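Local structure of extracellular serine protease (3WQB) at residues N55-V67 / F414-A426. The protein is a calcium-binding, subtilisin-like serine protease of the furin subfamily that cleaves peptide bonds following paired basic residues and is a probable virulence factor. The protein carries 1 engineered substitution. Sequence-based numbering, arbitrary orientation.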
ATOM      1  N   ASN A  55     -16.345  15.326   6.580  1.00 12.39           N
ATOM      2  CA  ASN A  55     -15.570  14.174   6.131  1.00 11.78           C
ATOM      3  C   ASN A  55     -14.350  14.616   5.325  1.00 11.60           C
ATOM      4  O   ASN A  55     -14.375  14.713   4.102  1.00 11.30           O
ATOM      5  CB  ASN A  55     -16.485  13.219   5.367  1.00 12.23           C
ATOM      6  CG  ASN A  55     -17.541  12.621   6.262  1.00 12.95           C
ATOM      7  OD1 ASN A  55     -18.738  12.895   6.117  1.00 15.86           O
ATOM      8  ND2 ASN A  55     -17.103  11.812   7.213  1.00 12.42           N
ATOM      9  N   ASP A  56     -13.289  14.907   6.067  1.00 10.90           N
ATOM     10  CA  ASP A  56     -12.074  15.518   5.545  1.00 10.83           C
ATOM     11  C   ASP A  56     -10.933  15.182   6.504  1.00 10.27           C
ATOM     12  O   ASP A  56     -11.109  14.369   7.415  1.00 10.40           O
ATOM     13  CB  ASP A  56     -12.277  17.037   5.398  1.00 11.26           C
ATOM     14  CG  ASP A  56     -12.816  17.686   6.666  1.00 11.44           C
ATOM     15  OD1 ASP A  56     -12.315  17.358   7.762  1.00 11.23           O
ATOM     16  OD2 ASP A  56     -13.734  18.531   6.565  1.00 12.62           O
ATOM     17  N   LEU A  57      -9.779  15.822   6.330  1.00 10.44           N
ATOM     18  CA  LEU A  57      -8.621  15.528   7.175  1.00 10.71           C
ATOM     19  C   LEU A  57      -8.605  16.293   8.500  1.00 10.39           C
ATOM     20  O   LEU A  57      -7.655  16.162   9.286  1.00 10.52           O
ATOM     21  CB  LEU A  57      -7.326  15.761   6.405  1.00 11.09           C
ATOM     22  CG  LEU A  57      -7.181  14.900   5.153  1.00 10.60           C
ATOM     23  CD1 LEU A  57      -6.037  15.418   4.294  1.00 11.78           C
ATOM     24  CD2 LEU A  57      -6.977  13.421   5.499  1.00 11.58           C
ATOM     25  N   ASN A  58      -9.647  17.096   8.738  1.00 10.76           N
ATOM     26  CA  ASN A  58      -9.768  17.969   9.917  1.00 10.73           C
ATOM     27  C   ASN A  58      -8.453  18.644  10.253  1.00 10.75           C
ATOM     28  O   ASN A  58      -7.883  18.452  11.331  1.00 11.30           O
ATOM     29  CB  ASN A  58     -10.375  17.259  11.143  1.00 11.15           C
ATOM     30  CG  ASN A  58     -10.981  18.249  12.134  1.00 11.31           C
ATOM     31  OD1 ASN A  58     -11.614  19.229  11.741  1.00 11.93           O
ATOM     32  ND2 ASN A  58     -10.774  18.006  13.415  1.00 11.91           N
ATOM     33  N   LEU A  59      -7.965  19.433   9.297  1.00 10.26           N
ATOM     34  CA  LEU A  59      -6.651  20.066   9.407  1.00 10.24           C
ATOM     35  C   LEU A  59      -6.750  21.585   9.492  1.00 10.17           C
ATOM     36  O   LEU A  59      -5.726  22.275   9.498  1.00 10.79           O
ATOM     37  CB  LEU A  59      -5.750  19.665   8.231  1.00 10.46           C
ATOM     38  CG  LEU A  59      -6.281  19.846   6.806  1.00 10.30           C
ATOM     39  CD1 LEU A  59      -6.538  21.300   6.445  1.00 11.76           C
ATOM     40  CD2 LEU A  59      -5.300  19.219   5.828  1.00 10.39           C
ATOM     41  N   TRP A  60      -7.971  22.109   9.593  1.00 10.47           N
ATOM     42  CA  TRP A  60      -8.162  23.563   9.562  1.00 10.86           C
ATOM     43  C   TRP A  60      -7.399  24.315  10.668  1.00 10.85           C
ATOM     44  O   TRP A  60      -6.927  25.426  10.448  1.00 11.35           O
ATOM     45  CB  TRP A  60      -9.649  23.907   9.572  1.00 10.86           C
ATOM     46  CG  TRP A  60     -10.386  23.485  10.806  1.00 11.35           C
ATOM     47  CD1 TRP A  60     -11.106  22.338  10.983  1.00 11.04           C
ATOM     48  CD2 TRP A  60     -10.488  24.221  12.033  1.00 11.78           C
ATOM     49  NE1 TRP A  60     -11.647  22.310  12.249  1.00 11.50           N
ATOM     50  CE2 TRP A  60     -11.280  23.452  12.914  1.00 11.87           C
ATOM     51  CE3 TRP A  60      -9.974  25.450  12.478  1.00 12.12           C
ATOM     52  CZ2 TRP A  60     -11.586  23.878  14.209  1.00 12.71           C
ATOM     53  CZ3 TRP A  60     -10.273  25.869  13.774  1.00 13.12           C
ATOM     54  CH2 TRP A  60     -11.066  25.083  14.622  1.00 13.25           C
ATOM     55  N   TRP A  61      -7.278  23.713  11.848  1.00 10.94           N
ATOM     56  CA  TRP A  61      -6.604  24.359  12.963  1.00 11.49           C
ATOM     57  C   TRP A  61      -5.102  24.364  12.749  1.00 11.71           C
ATOM     58  O   TRP A  61      -4.436  25.332  13.099  1.00 12.34           O
ATOM     59  CB  TRP A  61      -7.013  23.710  14.285  1.00 12.12           C
ATOM     60  CG  TRP A  61      -6.440  24.336  15.525  1.00 12.80           C
ATOM     61  CD1 TRP A  61      -7.026  25.286  16.321  1.00 13.60           C
ATOM     62  CD2 TRP A  61      -5.185  24.016  16.141  1.00 13.82           C
ATOM     63  NE1 TRP A  61      -6.202  25.581  17.386  1.00 14.42           N
ATOM     64  CE2 TRP A  61      -5.071  24.813  17.303  1.00 15.13           C
ATOM     65  CE3 TRP A  61      -4.140  23.135  15.818  1.00 13.78           C
ATOM     66  CZ2 TRP A  61      -3.947  24.763  18.139  1.00 15.60           C
ATOM     67  CZ3 TRP A  61      -3.028  23.078  16.653  1.00 14.21           C
ATOM     68  CH2 TRP A  61      -2.945  23.884  17.804  1.00 15.33           C
ATOM     69  N   ALA A  62      -4.557  23.301  12.154  1.00 11.65           N
ATOM     70  CA  ALA A  62      -3.165  23.345  11.712  1.00 11.99           C
ATOM     71  C   ALA A  62      -2.936  24.531  10.766  1.00 11.86           C
ATOM     72  O   ALA A  62      -2.028  25.337  10.970  1.00 12.47           O
ATOM     73  CB  ALA A  62      -2.757  22.042  11.058  1.00 12.15           C
ATOM     74  N   HIS A  63      -3.787  24.658   9.757  1.00 12.12           N
ATOM     75  CA  HIS A  63      -3.640  25.742   8.803  1.00 12.48           C
ATOM     76  C   HIS A  63      -3.804  27.119   9.444  1.00 12.90           C
ATOM     77  O   HIS A  63      -3.043  28.026   9.128  1.00 13.62           O
ATOM     78  CB  HIS A  63      -4.588  25.550   7.620  1.00 12.10           C
ATOM     79  CG  HIS A  63      -4.089  24.555   6.617  1.00 12.62           C
ATOM     80  ND1 HIS A  63      -4.397  24.636   5.276  1.00 13.49           N
ATOM     81  CD2 HIS A  63      -3.285  23.472   6.755  1.00 12.32           C
ATOM     82  CE1 HIS A  63      -3.817  23.639   4.634  1.00 13.05           C
ATOM     83  NE2 HIS A  63      -3.139  22.916   5.507  1.00 12.21           N
ATOM     84  N   ARG A  64      -4.767  27.268  10.358  1.00 13.06           N
ATOM     85  CA  ARG A  64      -4.995  28.552  11.013  1.00 13.46           C
ATOM     86  C   ARG A  64      -3.914  28.896  12.033  1.00 13.90           C
ATOM     87  O   ARG A  64      -3.822  30.042  12.444  1.00 14.67           O
ATOM     88  CB  ARG A  64      -6.375  28.602  11.682  1.00 13.27           C
ATOM     89  CG  ARG A  64      -7.542  28.632  10.710  1.00 13.41           C
ATOM     90  CD  ARG A  64      -8.846  28.980  11.403  1.00 13.24           C
ATOM     91  NE  ARG A  64      -8.900  30.403  11.737  1.00 13.70           N
ATOM     92  CZ  ARG A  64      -9.854  30.984  12.461  1.00 14.61           C
ATOM     93  NH1 ARG A  64     -10.867  30.279  12.946  1.00 15.85           N
ATOM     94  NH2 ARG A  64      -9.788  32.289  12.700  1.00 16.19           N
ATOM     95  N   THR A  65      -3.110  27.923  12.455  1.00 13.41           N
ATOM     96  CA  THR A  65      -2.012  28.211  13.393  1.00 13.37           C
ATOM     97  C   THR A  65      -0.625  28.128  12.749  1.00 13.71           C
ATOM     98  O   THR A  65       0.389  28.148  13.447  1.00 14.53           O
ATOM     99  CB  THR A  65      -2.047  27.302  14.652  1.00 12.76           C
ATOM    100  OG1 THR A  65      -1.893  25.932  14.262  1.00 12.67           O
ATOM    101  CG2 THR A  65      -3.349  27.477  15.455  1.00 14.53           C
ATOM    102  N   GLY A  66      -0.582  28.027  11.422  1.00 13.35           N
ATOM    103  CA  GLY A  66       0.684  28.086  10.702  1.00 13.87           C
ATOM    104  C   GLY A  66       1.463  26.784  10.653  1.00 13.65           C
ATOM    105  O   GLY A  66       2.647  26.780  10.299  1.00 15.05           O
ATOM    106  N   VAL A  67       0.814  25.679  11.018  1.00 13.19           N
ATOM    107  CA  VAL A  67       1.386  24.340  10.837  1.00 12.85           C
ATOM    108  C   VAL A  67       1.144  23.919   9.389  1.00 12.27           C
ATOM    109  O   VAL A  67       0.018  23.607   8.992  1.00 12.98           O
ATOM    110  CB  VAL A  67       0.770  23.316  11.824  1.00 12.51           C
ATOM    111  CG1 VAL A  67       1.339  21.921  11.575  1.00 12.75           C
ATOM    112  CG2 VAL A  67       1.015  23.736  13.285  1.00 12.85           C
ATOM    113  N   PHE A 414      -7.501   2.451  12.194  1.00  9.32           N
ATOM    114  CA  PHE A 414      -7.869   3.142  13.424  1.00  9.59           C
ATOM    115  C   PHE A 414      -8.870   4.273  13.188  1.00  9.76           C
ATOM    116  O   PHE A 414      -9.433   4.818  14.141  1.00 10.66           O
ATOM    117  CB  PHE A 414      -6.614   3.630  14.160  1.00 10.27           C
ATOM    118  CG  PHE A 414      -5.758   2.502  14.644  1.00 10.25           C
ATOM    119  CD1 PHE A 414      -4.563   2.181  13.999  1.00 11.06           C
ATOM    120  CD2 PHE A 414      -6.188   1.703  15.702  1.00 10.65           C
ATOM    121  CE1 PHE A 414      -3.795   1.101  14.429  1.00 11.47           C
ATOM    122  CE2 PHE A 414      -5.434   0.620  16.130  1.00 12.08           C
ATOM    123  CZ  PHE A 414      -4.240   0.319  15.497  1.00 11.99           C
ATOM    124  N   GLY A 415      -9.113   4.594  11.918  1.00  9.79           N
ATOM    125  CA  GLY A 415     -10.104   5.594  11.556  1.00  9.69           C
ATOM    126  C   GLY A 415      -9.605   6.629  10.574  1.00  9.50           C
ATOM    127  O   GLY A 415      -8.485   6.546  10.054  1.00  9.53           O
ATOM    128  N   LEU A 416     -10.458   7.619  10.324  1.00  8.82           N
ATOM    129  CA  LEU A 416     -10.112   8.713   9.434  1.00  9.38           C
ATOM    130  C   LEU A 416      -9.188   9.708  10.132  1.00  9.26           C
ATOM    131  O   LEU A 416      -9.455  10.147  11.249  1.00 10.40           O
ATOM    132  CB  LEU A 416     -11.382   9.414   8.956  1.00  9.41           C
ATOM    133  CG  LEU A 416     -11.251  10.730   8.190  1.00  9.55           C
ATOM    134  CD1 LEU A 416     -10.500  10.537   6.885  1.00 10.07           C
ATOM    135  CD2 LEU A 416     -12.619  11.353   7.953  1.00 12.14           C
ATOM    136  N   ILE A 417      -8.107  10.070   9.456  1.00  9.14           N
ATOM    137  CA  ILE A 417      -7.165  11.059   9.981  1.00  9.63           C
ATOM    138  C   ILE A 417      -7.877  12.307  10.509  1.00  9.61           C
ATOM    139  O   ILE A 417      -8.764  12.859   9.848  1.00 10.36           O
ATOM    140  CB  ILE A 417      -6.158  11.454   8.904  1.00  9.70           C
ATOM    141  CG1 ILE A 417      -5.249  10.259   8.592  1.00 10.96           C
ATOM    142  CG2 ILE A 417      -5.340  12.670   9.339  1.00 11.67           C
ATOM    143  CD1 ILE A 417      -4.272  10.500   7.449  1.00 12.83           C
ATOM    144  N   ASP A 418      -7.472  12.742  11.700  1.00  9.85           N
ATOM    145  CA  ASP A 418      -7.950  13.985  12.301  1.00  9.96           C
ATOM    146  C   ASP A 418      -6.702  14.752  12.706  1.00  9.94           C
ATOM    147  O   ASP A 418      -6.150  14.540  13.782  1.00 10.68           O
ATOM    148  CB  ASP A 418      -8.826  13.673  13.518  1.00 10.98           C
ATOM    149  CG  ASP A 418      -9.423  14.914  14.173  1.00 12.96           C
ATOM    150  OD1 ASP A 418      -8.884  16.031  13.991  1.00 14.38           O
ATOM    151  OD2 ASP A 418     -10.420  14.747  14.917  1.00 15.33           O
ATOM    152  N   VAL A 419      -6.233  15.633  11.829  1.00 10.20           N
ATOM    153  CA  VAL A 419      -4.963  16.323  12.066  1.00 10.71           C
ATOM    154  C   VAL A 419      -5.029  17.224  13.300  1.00 10.80           C
ATOM    155  O   VAL A 419      -4.078  17.271  14.100  1.00 11.27           O
ATOM    156  CB  VAL A 419      -4.533  17.150  10.828  1.00 10.87           C
ATOM    157  CG1 VAL A 419      -3.407  18.130  11.184  1.00 12.56           C
ATOM    158  CG2 VAL A 419      -4.107  16.227   9.691  1.00 11.58           C
ATOM    159  N   ASN A 420      -6.130  17.954  13.454  1.00 10.72           N
ATOM    160  CA  ASN A 420      -6.261  18.855  14.594  1.00 10.75           C
ATOM    161  C   ASN A 420      -6.153  18.103  15.915  1.00 10.92           C
ATOM    162  O   ASN A 420      -5.457  18.560  16.831  1.00 11.19           O
ATOM    163  CB  ASN A 420      -7.610  19.565  14.570  1.00 10.76           C
ATOM    164  CG  ASN A 420      -7.771  20.520  13.410  1.00 10.80           C
ATOM    165  OD1 ASN A 420      -6.815  20.885  12.721  1.00 11.00           O
ATOM    166  ND2 ASN A 420      -9.007  20.941  13.197  1.00 11.00           N
ATOM    167  N   LYS A 421      -6.830  16.959  16.011  1.00 11.24           N
ATOM    168  CA  LYS A 421      -6.812  16.181  17.249  1.00 11.21           C
ATOM    169  C   LYS A 421      -5.445  15.536  17.472  1.00 11.21           C
ATOM    170  O   LYS A 421      -4.961  15.481  18.602  1.00 11.80           O
ATOM    171  CB  LYS A 421      -7.929  15.140  17.272  1.00 11.35           C
ATOM    172  CG  LYS A 421      -8.120  14.459  18.622  1.00 12.68           C
ATOM    173  CD  LYS A 421      -9.344  13.563  18.619  1.00 16.36           C
ATOM    174  CE  LYS A 421      -9.430  12.799  19.930  1.00 18.83           C
ATOM    175  NZ  LYS A 421     -10.655  11.967  19.991  1.00 21.05           N
ATOM    176  N   ALA A 422      -4.801  15.087  16.394  1.00 11.08           N
ATOM    177  CA  ALA A 422      -3.444  14.567  16.507  1.00 11.15           C
ATOM    178  C   ALA A 422      -2.512  15.629  17.081  1.00 11.41           C
ATOM    179  O   ALA A 422      -1.675  15.334  17.931  1.00 11.41           O
ATOM    180  CB  ALA A 422      -2.938  14.056  15.153  1.00 11.26           C
ATOM    181  N   LEU A 423      -2.670  16.869  16.621  1.00 11.75           N
ATOM    182  CA  LEU A 423      -1.870  17.981  17.146  1.00 12.09           C
ATOM    183  C   LEU A 423      -2.181  18.311  18.601  1.00 12.39           C
ATOM    184  O   LEU A 423      -1.281  18.659  19.355  1.00 12.65           O
ATOM    185  CB  LEU A 423      -2.030  19.228  16.279  1.00 11.87           C
ATOM    186  CG  LEU A 423      -1.354  19.159  14.912  1.00 11.89           C
ATOM    187  CD1 LEU A 423      -1.886  20.270  14.021  1.00 13.57           C
ATOM    188  CD2 LEU A 423       0.152  19.251  15.054  1.00 12.32           C
ATOM    189  N   GLU A 424      -3.447  18.211  18.989  1.00 12.67           N
ATOM    190  CA  GLU A 424      -3.829  18.376  20.391  1.00 13.39           C
ATOM    191  C   GLU A 424      -3.138  17.334  21.268  1.00 13.82           C
ATOM    192  O   GLU A 424      -2.599  17.652  22.325  1.00 14.64           O
ATOM    193  CB  GLU A 424      -5.345  18.268  20.542  1.00 13.78           C
ATOM    194  CG  GLU A 424      -5.861  18.545  21.937  1.00 16.57           C
ATOM    195  CD  GLU A 424      -7.367  18.518  21.987  1.00 20.23           C
ATOM    196  OE1 GLU A 424      -7.937  17.411  22.054  1.00 23.57           O
ATOM    197  OE2 GLU A 424      -7.982  19.602  21.939  1.00 23.61           O
ATOM    198  N   LEU A 425      -3.127  16.089  20.816  1.00 13.90           N
ATOM    199  CA  LEU A 425      -2.501  15.027  21.589  1.00 14.49           C
ATOM    200  C   LEU A 425      -0.983  15.183  21.597  1.00 14.36           C
ATOM    201  O   LEU A 425      -0.328  14.887  22.595  1.00 14.64           O
ATOM    202  CB  LEU A 425      -2.898  13.649  21.052  1.00 14.86           C
ATOM    203  CG  LEU A 425      -4.353  13.181  21.176  1.00 16.50           C
ATOM    204  CD1 LEU A 425      -4.491  11.749  20.693  1.00 17.77           C
ATOM    205  CD2 LEU A 425      -4.852  13.307  22.608  1.00 17.50           C
ATOM    206  N   ALA A 426      -0.430  15.672  20.488  1.00 14.00           N
ATOM    207  CA  ALA A 426       1.023  15.798  20.346  1.00 14.77           C
ATOM    208  C   ALA A 426       1.646  16.739  21.367  1.00 15.55           C
ATOM    209  O   ALA A 426       2.773  16.518  21.803  1.00 15.90           O
ATOM    210  CB  ALA A 426       1.389  16.230  18.931  1.00 14.25           C
TER
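Leu57 and Asn58 of the subtilisin-like domain meet Val419 and Asn420 in the first turn of helix 419-426, whose N-cap is Asp418 and which lies among helices 335-352 and 358-368 and strand 277-282. Helices 60-64 and 419-426 run at 68° to each other, their axes 8.7 Å apart at closest approach.

Val419 N donates to Leu57 O (3.0 Å) and Asn420 N to Asn58 O (2.8 Å), so two first-turn amides of helix 419-426 are satisfied by the loop leading into helix 60-64. In return, Asn420 sends its OD1 to the start of that helix, accepting from Trp61 N at 3.0 Å, with the donor tilted out of the carbonyl plane, and more weakly from Ala62 N. CG of Asn420 lies anti to its carbonyl carbon (chi1 -66°), which carries the amide across to the opposing helix. The other end of this amide, ND2, stands over one face of the Trp60 ring, the two planes 89° apart, and donates to Ile16 O; Trp60 NE1 is bound to Gly17 O.

The N-cap Asp418 is shared between the segments. Its OD1 accepts the capping bond from Lys421 N and, from the opposite face of the carboxylate, a bond from Asn58 ND2 (2.8 Å), whose amide plane nearly contains the acceptor. Asn58 is itself held by an Asx turn, its N donating to Asp56 OD1, while Asp56 OD2 accepts from Asn40 N and pairs with Arg23.

Apolar contacts flank this polar seam. Val419 leans on Leu59 CB, while Leu57 CD2 lies alongside Ile417 CB, near strand 277-282. Leu423, backed by Leu349 and Ala352 of helix 335-352, approaches the six-membered part of Trp61 at a slant, its CB 4.0 Å from Trp61 CZ3, and its CD1 sits 3.6 Å from Ala62 CB.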